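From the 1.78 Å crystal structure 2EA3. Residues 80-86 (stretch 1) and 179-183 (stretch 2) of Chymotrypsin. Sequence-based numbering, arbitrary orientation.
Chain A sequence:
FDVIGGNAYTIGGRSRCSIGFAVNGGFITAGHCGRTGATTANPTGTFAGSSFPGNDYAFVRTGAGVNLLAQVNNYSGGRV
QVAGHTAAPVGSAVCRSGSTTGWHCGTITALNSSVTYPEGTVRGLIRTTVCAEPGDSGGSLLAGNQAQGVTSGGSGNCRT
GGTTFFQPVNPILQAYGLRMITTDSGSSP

Stretch 1, residues 80-86: VQVAGHT
Stretch 2 179-183: RMITT

What path do the two backbones take where they meet? Stretch 1 leaves a strand at Val-80 (phi/psi -108/128) and Gln-81 (-72/131), stays extended through Val-82 (-90/114), then turns at Ala-83 (-101/-17). Gly-84 is almost fully stretched at 175/-170, followed by His-85 at -142/42 and Thr-86 at -78/125. Stretch 2 has no regular secondary structure but runs extended through Arg-179 (-117/138), Met-180 (-72/139) and Ile-181 (-75/136) before bending at Thr-182 (-115/-10); Thr-183 has phi -166. The nearest CA atoms across the contact are those of Ala-83 and Thr-182, 5.7 Å apart.

Do the backbones bond to each other across this gap? They do not: no hydrogen bond joins the two stretches, so the contact rests on packing. Val-82 O lies 4.0 Å from Thr-182 CA and 4.3 Å from Ile-181 O, the latter a pair of carbonyl oxygens with no proton to share. Together the stretches bury a modest 258 Å², counting both sides.

Which side chain fills most of the space between them? Met-180 does, with the largest covered area of any residue here. Its CA-to-CB bond points toward stretch 1, and chi1 -73° (m), chi2 -147° (between wells) and chi3 66° (p) bring its thioether among Val-82, Gly-84 and His-85. Buried Val-82 also points toward its partner, in the t rotamer (chi1 -178°), and its CG1 meets Met-180 CE at 3.7 Å, an apolar contact at van der Waals distance. Met-180 SD is 4.4 Å from Gly-84 O.

How does His-85 meet the methionine? His-85 points toward stretch 2 with chi1 57° (p) and chi2 95°, and its CB comes within 3.9 Å of Met-180 SD. That sulfur lies 5.1 Å from the centroid of the His-85 ring and 56° off the ring normal, an oblique sulfur-aromatic approach. His-85 ND1 is hydrogen-bonded elsewhere in the structure.

What happens around Thr-182, where the backbones are nearest? Its CA-to-CB bond points sideways and chi1 is 63° (p), leaving Thr-182 CG2 4.3 Å from Ala-83 O. Ala-83 directs its CB away, so its share of this contact comes from the backbone. Gln-81 (chi1 -80°, chi2 -75°, both m) starts sideways, but its end comes nearer to stretch 2. Ile-181 takes chi1 -67° (m) and chi2 161° (t), and its end leads away from stretch 1.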

# COMPACT_ATOMS: atom_id res chain seq x y z
N VAL A 80 13.02 -2.00 -6.28
CA VAL A 80 13.11 -0.57 -6.40
C VAL A 80 13.42 -0.03 -5.01
O VAL A 80 12.71 -0.33 -4.03
CB VAL A 80 11.79 0.04 -6.93
CG1 VAL A 80 11.90 1.57 -7.03
CG2 VAL A 80 11.43 -0.59 -8.28
N GLN A 81 14.47 0.78 -4.93
CA GLN A 81 14.82 1.45 -3.68
C GLN A 81 13.81 2.55 -3.35
O GLN A 81 13.47 3.39 -4.20
CB GLN A 81 16.24 2.02 -3.74
CG GLN A 81 17.33 1.01 -3.50
CD GLN A 81 17.45 0.61 -2.03
OE1 GLN A 81 17.12 1.38 -1.12
NE2 GLN A 81 17.93 -0.60 -1.80
N VAL A 82 13.33 2.53 -2.12
CA VAL A 82 12.50 3.61 -1.59
C VAL A 82 13.40 4.66 -0.94
O VAL A 82 14.06 4.39 0.07
CB VAL A 82 11.47 3.11 -0.56
CG1 VAL A 82 10.61 4.24 -0.07
CG2 VAL A 82 10.62 2.02 -1.17
N ALA A 83 13.42 5.85 -1.54
CA ALA A 83 14.34 6.91 -1.12
C ALA A 83 13.71 7.99 -0.23
O ALA A 83 14.42 8.74 0.45
CB ALA A 83 14.98 7.55 -2.35
N GLY A 84 12.38 8.07 -0.22
CA GLY A 84 11.69 9.13 0.52
C GLY A 84 10.20 9.03 0.26
O GLY A 84 9.73 8.03 -0.33
N HIS A 85 9.46 10.05 0.69
CA HIS A 85 8.01 10.05 0.59
C HIS A 85 7.47 11.44 0.24
O HIS A 85 6.46 11.90 0.77
CB HIS A 85 7.40 9.50 1.89
CG HIS A 85 7.80 10.25 3.12
ND1 HIS A 85 7.03 11.26 3.66
CD2 HIS A 85 8.89 10.14 3.92
CE1 HIS A 85 7.62 11.74 4.74
NE2 HIS A 85 8.76 11.09 4.91
N THR A 86 8.17 12.10 -0.69
CA THR A 86 7.75 13.41 -1.18
C THR A 86 6.62 13.19 -2.17
O THR A 86 6.80 12.44 -3.13
CB THR A 86 8.89 14.13 -1.90
OG1 THR A 86 9.99 14.28 -0.99
CG2 THR A 86 8.43 15.51 -2.38
N ARG A 179 8.38 6.64 10.95
CA ARG A 179 9.36 7.05 9.95
C ARG A 179 9.55 5.92 8.95
O ARG A 179 9.61 4.74 9.32
CB ARG A 179 10.71 7.36 10.61
CG ARG A 179 10.82 8.77 11.18
CD ARG A 179 12.24 8.99 11.71
NE ARG A 179 12.45 10.35 12.23
CZ ARG A 179 12.04 10.78 13.43
NH1 ARG A 179 11.38 9.96 14.25
NH2 ARG A 179 12.27 12.03 13.81
N MET A 180 9.63 6.28 7.68
CA MET A 180 9.92 5.31 6.62
C MET A 180 11.36 4.86 6.69
O MET A 180 12.26 5.67 6.89
CB MET A 180 9.68 5.93 5.25
CG MET A 180 8.22 6.13 4.93
SD MET A 180 8.00 5.91 3.16
CE MET A 180 8.40 4.20 2.93
N ILE A 181 11.57 3.57 6.50
CA ILE A 181 12.94 3.05 6.43
C ILE A 181 13.50 3.43 5.07
O ILE A 181 12.82 3.30 4.06
CB ILE A 181 12.96 1.53 6.61
CG1 ILE A 181 12.54 1.20 8.06
CG2 ILE A 181 14.35 0.91 6.28
CD1 ILE A 181 12.08 -0.21 8.21
N THR A 182 14.75 3.89 5.08
CA THR A 182 15.44 4.29 3.86
C THR A 182 16.64 3.40 3.53
O THR A 182 17.21 3.49 2.43
CB THR A 182 15.98 5.72 3.97
OG1 THR A 182 16.95 5.76 5.01
CG2 THR A 182 14.86 6.72 4.25
N THR A 183 17.06 2.54 4.45
CA THR A 183 18.37 1.94 4.29
C THR A 183 18.60 0.74 5.19
O THR A 183 18.10 0.70 6.32
CB THR A 183 19.48 3.04 4.51
OG1 THR A 183 20.39 3.04 3.41
CG2 THR A 183 20.22 2.85 5.81